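Local coordinates for protein processed glycerol phosphate lipoteichoic acid synthase 2 (Bacillus subtilis, PDB 2W8D) that belongs to the lipoteichoic acid synthases, its C-terminal domain having the sulfatase fold of the alkaline phosphatase clan and carrying a bound magnesium ion, at residues 120-134 against 143-157. Numbering follows the deposited sequence.
Sequences KSKNYTSATFHGNTQ and YKAEGIDKFFDSAYY
Y143, on the last turn of helix 139-145, meets T128 at about a right angle: Y143 CE2 comes to 3.4 Å from T128 OG1, a buried hydroxyl without polar partner, while the phenol OH bonds to E88. A Schellman motif ends the helix at G147, whose carbonyl takes K120 NZ in its own plane. K120 NZ also forms a salt bridge to D149 OD1 (2.9 Å). D149 OD2 turns its anti lone pair to S126 N, a nearly straight bond (167°), and D149 N donates back to S126 OG, so carboxylate and hydroxyl tie the two segments together where strand pairing starts. From K150 to F152 the chain runs parallel to strand 125-130, closing a beta-alpha-beta crossover unit of the sulfatase-fold sheet; strand 189-194 pairs with the other edge of 125-130. K150 N donates to S126 O and F152 N to T128 O, while T128 N and H130 N return bonds to K150 O and F152 O. With CG anti to the backbone N (chi1 -167°), F151 brings CE2 to 3.4 Å from Q134 CB; Y143 CE2 lies over the rim of one ring face, D153 CB over that of the other. Across the sheet, F152 lies alongside F129, the ring planes 18° apart but displaced so that they hardly overlap, with F129 CE1 3.3 Å from F152 CD2. D153 OD2 accepts Q134 N, while OD1 makes an Asx turn with A155 N. S154 N reaches N132 O from above the carbonyl plane, and Y157 OH, bonded to S178, lies at the F129 ring edge.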
ATOM      1  N   LYS A 120      13.099 -12.928  -8.456  1.00 21.51           N
ATOM      2  CA  LYS A 120      14.394 -13.600  -8.276  1.00 22.65           C
ATOM      3  C   LYS A 120      14.952 -14.097  -9.590  1.00 22.85           C
ATOM      4  O   LYS A 120      16.154 -14.082  -9.794  1.00 23.31           O
ATOM      5  CB  LYS A 120      14.304 -14.797  -7.310  1.00 23.24           C
ATOM      6  CG  LYS A 120      14.718 -14.490  -5.881  1.00 24.66           C
ATOM      7  CD  LYS A 120      13.748 -15.141  -4.917  1.00 27.94           C
ATOM      8  CE  LYS A 120      13.545 -14.293  -3.647  1.00 30.66           C
ATOM      9  NZ  LYS A 120      14.767 -14.144  -2.787  1.00 31.08           N
ATOM     10  N   SER A 121      14.066 -14.565 -10.461  1.00 23.02           N
ATOM     11  CA  SER A 121      14.445 -15.106 -11.763  1.00 22.61           C
ATOM     12  C   SER A 121      14.939 -13.994 -12.700  1.00 21.87           C
ATOM     13  O   SER A 121      15.566 -14.274 -13.736  1.00 22.04           O
ATOM     14  CB  SER A 121      13.250 -15.816 -12.392  1.00 23.18           C
ATOM     15  OG  SER A 121      12.151 -14.923 -12.483  1.00 23.89           O
ATOM     16  N   LYS A 122      14.647 -12.751 -12.328  1.00 20.19           N
ATOM     17  CA  LYS A 122      15.252 -11.570 -12.930  1.00 19.21           C
ATOM     18  C   LYS A 122      16.431 -11.003 -12.095  1.00 18.31           C
ATOM     19  O   LYS A 122      16.900  -9.905 -12.370  1.00 18.25           O
ATOM     20  CB  LYS A 122      14.185 -10.480 -13.212  1.00 19.39           C
ATOM     21  CG  LYS A 122      13.389 -10.659 -14.541  1.00 19.59           C
ATOM     22  CD  LYS A 122      13.270  -9.331 -15.372  1.00 20.32           C
ATOM     23  CE  LYS A 122      12.277  -8.299 -14.751  1.00 20.43           C
ATOM     24  NZ  LYS A 122      12.206  -6.895 -15.378  1.00 17.90           N
ATOM     25  N   ASN A 123      16.907 -11.752 -11.090  1.00 17.25           N
ATOM     26  CA  ASN A 123      18.094 -11.378 -10.264  1.00 16.31           C
ATOM     27  C   ASN A 123      17.922 -10.219  -9.266  1.00 15.63           C
ATOM     28  O   ASN A 123      18.902  -9.538  -8.918  1.00 15.25           O
ATOM     29  CB  ASN A 123      19.323 -11.114 -11.149  1.00 16.55           C
ATOM     30  CG  ASN A 123      19.642 -12.279 -12.028  1.00 17.13           C
ATOM     31  OD1 ASN A 123      19.796 -13.408 -11.548  1.00 19.69           O
ATOM     32  ND2 ASN A 123      19.713 -12.036 -13.329  1.00 16.85           N
ATOM     33  N   TYR A 124      16.696 -10.004  -8.793  1.00 14.55           N
ATOM     34  CA  TYR A 124      16.447  -8.955  -7.795  1.00 14.12           C
ATOM     35  C   TYR A 124      16.843  -9.418  -6.397  1.00 13.68           C
ATOM     36  O   TYR A 124      16.465 -10.506  -5.948  1.00 13.83           O
ATOM     37  CB  TYR A 124      14.974  -8.459  -7.814  1.00 13.64           C
ATOM     38  CG  TYR A 124      14.641  -7.500  -8.978  1.00 12.79           C
ATOM     39  CD1 TYR A 124      14.333  -6.155  -8.749  1.00 11.17           C
ATOM     40  CD2 TYR A 124      14.619  -7.954 -10.299  1.00 10.21           C
ATOM     41  CE1 TYR A 124      14.030  -5.308  -9.819  1.00 12.90           C
ATOM     42  CE2 TYR A 124      14.324  -7.111 -11.363  1.00 11.14           C
ATOM     43  CZ  TYR A 124      14.047  -5.793 -11.126  1.00 12.12           C
ATOM     44  OH  TYR A 124      13.734  -4.981 -12.198  1.00 14.39           O
ATOM     45  N   THR A 125      17.605  -8.592  -5.701  1.00 13.07           N
ATOM     46  CA  THR A 125      17.795  -8.812  -4.291  1.00 13.14           C
ATOM     47  C   THR A 125      16.667  -8.046  -3.587  1.00 13.02           C
ATOM     48  O   THR A 125      16.338  -6.941  -3.985  1.00 13.45           O
ATOM     49  CB  THR A 125      19.191  -8.350  -3.846  1.00 13.22           C
ATOM     50  OG1 THR A 125      20.208  -9.103  -4.551  1.00 13.93           O
ATOM     51  CG2 THR A 125      19.359  -8.589  -2.366  1.00 14.34           C
ATOM     52  N   SER A 126      16.032  -8.637  -2.589  1.00 12.61           N
ATOM     53  CA  SER A 126      14.959  -7.954  -1.879  1.00 13.23           C
ATOM     54  C   SER A 126      15.324  -7.705  -0.414  1.00 13.45           C
ATOM     55  O   SER A 126      15.977  -8.553   0.223  1.00 13.25           O
ATOM     56  CB  SER A 126      13.605  -8.688  -2.027  1.00 13.26           C
ATOM     57  OG  SER A 126      13.693 -10.087  -1.740  1.00 15.31           O
ATOM     58  N   ALA A 127      14.930  -6.534   0.095  1.00 14.04           N
ATOM     59  CA  ALA A 127      15.160  -6.156   1.502  1.00 14.66           C
ATOM     60  C   ALA A 127      14.039  -5.262   2.053  1.00 15.47           C
ATOM     61  O   ALA A 127      13.530  -4.403   1.339  1.00 15.08           O
ATOM     62  CB  ALA A 127      16.512  -5.440   1.650  1.00 14.57           C
ATOM     63  N   THR A 128      13.676  -5.446   3.330  1.00 15.79           N
ATOM     64  CA  THR A 128      12.791  -4.505   4.005  1.00 15.73           C
ATOM     65  C   THR A 128      13.598  -3.645   4.959  1.00 15.80           C
ATOM     66  O   THR A 128      14.539  -4.147   5.571  1.00 15.24           O
ATOM     67  CB  THR A 128      11.728  -5.251   4.806  1.00 16.87           C
ATOM     68  OG1 THR A 128      10.933  -6.032   3.903  1.00 18.27           O
ATOM     69  CG2 THR A 128      10.853  -4.275   5.595  1.00 14.19           C
ATOM     70  N   PHE A 129      13.226  -2.361   5.083  1.00 15.82           N
ATOM     71  CA  PHE A 129      13.806  -1.463   6.077  1.00 15.91           C
ATOM     72  C   PHE A 129      12.729  -1.044   7.045  1.00 16.15           C
ATOM     73  O   PHE A 129      11.626  -0.700   6.639  1.00 17.72           O
ATOM     74  CB  PHE A 129      14.392  -0.226   5.401  1.00 15.94           C
ATOM     75  CG  PHE A 129      15.498  -0.541   4.445  1.00 16.52           C
ATOM     76  CD1 PHE A 129      16.832  -0.398   4.830  1.00 15.05           C
ATOM     77  CD2 PHE A 129      15.215  -1.036   3.172  1.00 16.17           C
ATOM     78  CE1 PHE A 129      17.849  -0.717   3.958  1.00 15.57           C
ATOM     79  CE2 PHE A 129      16.246  -1.358   2.285  1.00 15.23           C
ATOM     80  CZ  PHE A 129      17.558  -1.201   2.681  1.00 15.24           C
ATOM     81  N   HIS A 130      13.025  -1.044   8.327  1.00 16.30           N
ATOM     82  CA  HIS A 130      12.028  -0.663   9.308  1.00 16.21           C
ATOM     83  C   HIS A 130      12.708  -0.436  10.640  1.00 16.60           C
ATOM     84  O   HIS A 130      13.565  -1.218  11.051  1.00 16.22           O
ATOM     85  CB  HIS A 130      11.009  -1.774   9.423  1.00 17.19           C
ATOM     86  CG  HIS A 130       9.866  -1.460  10.324  1.00 18.14           C
ATOM     87  ND1 HIS A 130       9.036  -0.376  10.123  1.00 19.72           N
ATOM     88  CD2 HIS A 130       9.408  -2.092  11.424  1.00 16.99           C
ATOM     89  CE1 HIS A 130       8.118  -0.354  11.070  1.00 17.86           C
ATOM     90  NE2 HIS A 130       8.318  -1.388  11.866  1.00 19.23           N
ATOM     91  N   GLY A 131      12.343   0.655  11.307  1.00 16.78           N
ATOM     92  CA  GLY A 131      13.030   1.066  12.530  1.00 16.85           C
ATOM     93  C   GLY A 131      12.434   0.482  13.792  1.00 17.23           C
ATOM     94  O   GLY A 131      12.286   1.193  14.768  1.00 18.20           O
ATOM     95  N   ASN A 132      12.087  -0.802  13.774  1.00 16.95           N
ATOM     96  CA  ASN A 132      11.480  -1.467  14.927  1.00 17.72           C
ATOM     97  C   ASN A 132      11.889  -2.933  14.880  1.00 17.72           C
ATOM     98  O   ASN A 132      12.382  -3.385  13.856  1.00 18.04           O
ATOM     99  CB  ASN A 132       9.947  -1.316  14.914  1.00 18.12           C
ATOM    100  CG  ASN A 132       9.273  -1.782  16.240  1.00 19.73           C
ATOM    101  OD1 ASN A 132       9.937  -2.053  17.231  1.00 22.75           O
ATOM    102  ND2 ASN A 132       7.953  -1.864  16.237  1.00 21.07           N
ATOM    103  N   THR A 133      11.709  -3.670  15.968  1.00 17.28           N
ATOM    104  CA  THR A 133      12.129  -5.053  15.973  1.00 18.35           C
ATOM    105  C   THR A 133      11.397  -5.875  14.897  1.00 17.80           C
ATOM    106  O   THR A 133      10.255  -5.597  14.551  1.00 18.34           O
ATOM    107  CB  THR A 133      12.063  -5.700  17.383  1.00 18.60           C
ATOM    108  OG1 THR A 133      12.489  -7.059  17.290  1.00 20.13           O
ATOM    109  CG2 THR A 133      10.646  -5.668  17.963  1.00 19.43           C
ATOM    110  N   GLN A 134      12.119  -6.833  14.335  1.00 17.47           N
ATOM    111  CA  GLN A 134      11.623  -7.752  13.309  1.00 16.97           C
ATOM    112  C   GLN A 134      10.470  -8.659  13.761  1.00 17.01           C
ATOM    113  O   GLN A 134       9.759  -9.197  12.921  1.00 18.37           O
ATOM    114  CB  GLN A 134      12.782  -8.632  12.798  1.00 17.15           C
ATOM    115  CG  GLN A 134      13.418  -9.554  13.847  1.00 13.99           C
ATOM    116  CD  GLN A 134      14.586 -10.324  13.305  1.00 14.04           C
ATOM    117  OE1 GLN A 134      15.720  -9.840  13.294  1.00 15.80           O
ATOM    118  NE2 GLN A 134      14.339 -11.541  12.882  1.00 16.62           N
ATOM    119  N   TYR A 143       8.045 -12.702   6.037  1.00 15.91           N
ATOM    120  CA  TYR A 143       8.941 -12.277   4.993  1.00 16.48           C
ATOM    121  C   TYR A 143       9.713 -13.454   4.453  1.00 17.23           C
ATOM    122  O   TYR A 143      10.073 -13.467   3.291  1.00 18.06           O
ATOM    123  CB  TYR A 143       9.916 -11.239   5.510  1.00 16.29           C
ATOM    124  CG  TYR A 143       9.340  -9.859   5.700  1.00 16.43           C
ATOM    125  CD1 TYR A 143       8.068  -9.509   5.241  1.00 14.46           C
ATOM    126  CD2 TYR A 143      10.091  -8.892   6.337  1.00 16.74           C
ATOM    127  CE1 TYR A 143       7.563  -8.215   5.464  1.00 17.08           C
ATOM    128  CE2 TYR A 143       9.618  -7.630   6.540  1.00 16.50           C
ATOM    129  CZ  TYR A 143       8.377  -7.282   6.109  1.00 18.04           C
ATOM    130  OH  TYR A 143       8.006  -5.981   6.348  1.00 18.77           O
ATOM    131  N   LYS A 144       9.958 -14.455   5.289  1.00 17.50           N
ATOM    132  CA  LYS A 144      10.723 -15.607   4.843  1.00 17.70           C
ATOM    133  C   LYS A 144       9.876 -16.379   3.854  1.00 17.91           C
ATOM    134  O   LYS A 144      10.383 -16.869   2.833  1.00 18.41           O
ATOM    135  CB  LYS A 144      11.068 -16.506   6.014  1.00 17.54           C
ATOM    136  CG  LYS A 144      12.051 -15.917   6.962  1.00 17.56           C
ATOM    137  CD  LYS A 144      12.226 -16.902   8.080  1.00 18.16           C
ATOM    138  CE  LYS A 144      13.618 -16.929   8.565  1.00 20.23           C
ATOM    139  NZ  LYS A 144      13.734 -16.128   9.778  1.00 24.23           N
ATOM    140  N   ALA A 145       8.581 -16.473   4.150  1.00 17.32           N
ATOM    141  CA  ALA A 145       7.650 -17.139   3.254  1.00 17.39           C
ATOM    142  C   ALA A 145       7.563 -16.358   1.932  1.00 16.72           C
ATOM    143  O   ALA A 145       7.310 -16.940   0.870  1.00 16.23           O
ATOM    144  CB  ALA A 145       6.257 -17.247   3.917  1.00 16.78           C
ATOM    145  N   GLU A 146       7.776 -15.047   2.008  1.00 16.33           N
ATOM    146  CA  GLU A 146       7.627 -14.172   0.829  1.00 17.41           C
ATOM    147  C   GLU A 146       8.899 -14.084  -0.030  1.00 17.79           C
ATOM    148  O   GLU A 146       8.901 -13.465  -1.096  1.00 18.64           O
ATOM    149  CB  GLU A 146       7.126 -12.767   1.230  1.00 17.46           C
ATOM    150  CG  GLU A 146       5.677 -12.763   1.749  1.00 17.19           C
ATOM    151  CD  GLU A 146       5.143 -11.365   2.152  1.00 22.72           C
ATOM    152  OE1 GLU A 146       5.947 -10.457   2.534  1.00 19.41           O
ATOM    153  OE2 GLU A 146       3.892 -11.193   2.074  1.00 22.87           O
ATOM    154  N   GLY A 147       9.958 -14.728   0.450  1.00 17.92           N
ATOM    155  CA  GLY A 147      11.263 -14.683  -0.153  1.00 17.73           C
ATOM    156  C   GLY A 147      12.072 -13.419   0.023  1.00 17.54           C
ATOM    157  O   GLY A 147      12.981 -13.166  -0.768  1.00 18.19           O
ATOM    158  N   ILE A 148      11.774 -12.601   1.021  1.00 17.64           N
ATOM    159  CA  ILE A 148      12.539 -11.377   1.161  1.00 17.42           C
ATOM    160  C   ILE A 148      13.947 -11.793   1.632  1.00 16.89           C
ATOM    161  O   ILE A 148      14.062 -12.488   2.652  1.00 15.97           O
ATOM    162  CB  ILE A 148      11.929 -10.353   2.139  1.00 17.46           C
ATOM    163  CG1 ILE A 148      10.469  -9.957   1.813  1.00 20.15           C
ATOM    164  CG2 ILE A 148      12.797  -9.092   2.206  1.00 15.94           C
ATOM    165  CD1 ILE A 148      10.135  -9.730   0.405  1.00 22.27           C
ATOM    166  N   ASP A 149      14.997 -11.379   0.896  1.00 16.42           N
ATOM    167  CA  ASP A 149      16.383 -11.831   1.209  1.00 16.65           C
ATOM    168  C   ASP A 149      16.902 -11.192   2.474  1.00 16.05           C
ATOM    169  O   ASP A 149      17.657 -11.816   3.196  1.00 16.19           O
ATOM    170  CB  ASP A 149      17.421 -11.511   0.093  1.00 16.59           C
ATOM    171  CG  ASP A 149      17.089 -12.160  -1.223  1.00 16.75           C
ATOM    172  OD1 ASP A 149      17.142 -13.389  -1.266  1.00 17.32           O
ATOM    173  OD2 ASP A 149      16.733 -11.455  -2.199  1.00 15.60           O
ATOM    174  N   LYS A 150      16.540  -9.933   2.717  1.00 14.93           N
ATOM    175  CA  LYS A 150      17.141  -9.206   3.832  1.00 14.68           C
ATOM    176  C   LYS A 150      16.143  -8.372   4.641  1.00 15.65           C
ATOM    177  O   LYS A 150      15.241  -7.740   4.096  1.00 16.20           O
ATOM    178  CB  LYS A 150      18.282  -8.314   3.337  1.00 14.89           C
ATOM    179  CG  LYS A 150      19.502  -9.027   2.737  1.00 11.73           C
ATOM    180  CD  LYS A 150      20.296  -8.003   1.946  1.00 12.15           C
ATOM    181  CE  LYS A 150      21.449  -8.591   1.145  1.00  7.36           C
ATOM    182  NZ  LYS A 150      22.485  -9.159   2.048  1.00  6.91           N
ATOM    183  N   PHE A 151      16.326  -8.357   5.956  1.00 15.83           N
ATOM    184  CA  PHE A 151      15.467  -7.571   6.810  1.00 14.80           C
ATOM    185  C   PHE A 151      16.297  -6.612   7.658  1.00 14.25           C
ATOM    186  O   PHE A 151      16.864  -7.005   8.643  1.00 14.03           O
ATOM    187  CB  PHE A 151      14.584  -8.509   7.672  1.00 15.29           C
ATOM    188  CG  PHE A 151      13.438  -7.809   8.378  1.00 14.85           C
ATOM    189  CD1 PHE A 151      13.324  -6.414   8.361  1.00 13.45           C
ATOM    190  CD2 PHE A 151      12.490  -8.547   9.076  1.00 15.77           C
ATOM    191  CE1 PHE A 151      12.270  -5.757   9.007  1.00 16.26           C
ATOM    192  CE2 PHE A 151      11.418  -7.894   9.745  1.00 14.90           C
ATOM    193  CZ  PHE A 151      11.316  -6.498   9.708  1.00 14.58           C
ATOM    194  N   PHE A 152      16.367  -5.341   7.264  1.00 14.78           N
ATOM    195  CA  PHE A 152      17.077  -4.333   8.060  1.00 14.95           C
ATOM    196  C   PHE A 152      16.173  -3.777   9.140  1.00 15.13           C
ATOM    197  O   PHE A 152      15.561  -2.732   8.956  1.00 15.59           O
ATOM    198  CB  PHE A 152      17.632  -3.199   7.182  1.00 15.25           C
ATOM    199  CG  PHE A 152      18.721  -3.643   6.240  1.00 16.66           C
ATOM    200  CD1 PHE A 152      19.998  -3.903   6.708  1.00 18.25           C
ATOM    201  CD2 PHE A 152      18.456  -3.831   4.890  1.00 19.06           C
ATOM    202  CE1 PHE A 152      21.030  -4.347   5.844  1.00 19.28           C
ATOM    203  CE2 PHE A 152      19.462  -4.265   4.016  1.00 20.75           C
ATOM    204  CZ  PHE A 152      20.751  -4.540   4.501  1.00 19.43           C
ATOM    205  N   ASP A 153      16.078  -4.469  10.270  1.00 15.29           N
ATOM    206  CA  ASP A 153      15.226  -3.979  11.349  1.00 16.17           C
ATOM    207  C   ASP A 153      15.993  -3.017  12.284  1.00 15.72           C
ATOM    208  O   ASP A 153      17.093  -2.532  11.940  1.00 15.88           O
ATOM    209  CB  ASP A 153      14.574  -5.135  12.124  1.00 15.80           C
ATOM    210  CG  ASP A 153      15.576  -5.899  12.971  1.00 20.52           C
ATOM    211  OD1 ASP A 153      16.804  -5.608  12.895  1.00 22.01           O
ATOM    212  OD2 ASP A 153      15.133  -6.797  13.716  1.00 25.70           O
ATOM    213  N   SER A 154      15.394  -2.743  13.448  1.00 15.45           N
ATOM    214  CA  SER A 154      15.936  -1.814  14.438  1.00 15.27           C
ATOM    215  C   SER A 154      17.345  -2.142  14.921  1.00 15.20           C
ATOM    216  O   SER A 154      18.030  -1.266  15.435  1.00 15.95           O
ATOM    217  CB  SER A 154      14.976  -1.610  15.631  1.00 15.03           C
ATOM    218  OG  SER A 154      14.872  -2.760  16.453  1.00 15.51           O
ATOM    219  N   ALA A 155      17.798  -3.376  14.749  1.00 14.97           N
ATOM    220  CA  ALA A 155      19.178  -3.713  15.138  1.00 14.60           C
ATOM    221  C   ALA A 155      20.209  -2.919  14.310  1.00 15.13           C
ATOM    222  O   ALA A 155      21.342  -2.756  14.731  1.00 15.11           O
ATOM    223  CB  ALA A 155      19.440  -5.232  15.047  1.00 13.15           C
ATOM    224  N   TYR A 156      19.810  -2.420  13.145  1.00 16.08           N
ATOM    225  CA  TYR A 156      20.741  -1.741  12.255  1.00 17.73           C
ATOM    226  C   TYR A 156      20.702  -0.217  12.357  1.00 19.14           C
ATOM    227  O   TYR A 156      21.425   0.462  11.629  1.00 19.63           O
ATOM    228  CB  TYR A 156      20.485  -2.137  10.810  1.00 17.50           C
ATOM    229  CG  TYR A 156      20.861  -3.548  10.468  1.00 18.07           C
ATOM    230  CD1 TYR A 156      22.109  -3.847   9.897  1.00 16.62           C
ATOM    231  CD2 TYR A 156      19.960  -4.598  10.685  1.00 16.96           C
ATOM    232  CE1 TYR A 156      22.455  -5.167   9.574  1.00 15.79           C
ATOM    233  CE2 TYR A 156      20.297  -5.907  10.369  1.00 15.79           C
ATOM    234  CZ  TYR A 156      21.524  -6.184   9.810  1.00 16.96           C
ATOM    235  OH  TYR A 156      21.816  -7.505   9.514  1.00 21.50           O
ATOM    236  N   TYR A 157      19.860   0.305  13.249  1.00 20.91           N
ATOM    237  CA  TYR A 157      19.775   1.730  13.526  1.00 22.61           C
ATOM    238  C   TYR A 157      20.235   2.060  14.943  1.00 24.83           C
ATOM    239  O   TYR A 157      20.110   1.246  15.839  1.00 25.33           O
ATOM    240  CB  TYR A 157      18.352   2.219  13.275  1.00 22.32           C
ATOM    241  CG  TYR A 157      17.882   1.901  11.872  1.00 21.08           C
ATOM    242  CD1 TYR A 157      18.062   2.815  10.843  1.00 18.89           C
ATOM    243  CD2 TYR A 157      17.294   0.665  11.570  1.00 20.05           C
ATOM    244  CE1 TYR A 157      17.667   2.530   9.559  1.00 19.85           C
ATOM    245  CE2 TYR A 157      16.886   0.368  10.278  1.00 19.52           C
ATOM    246  CZ  TYR A 157      17.082   1.305   9.280  1.00 19.63           C
ATOM    247  OH  TYR A 157      16.703   1.039   7.997  1.00 20.60           O
TER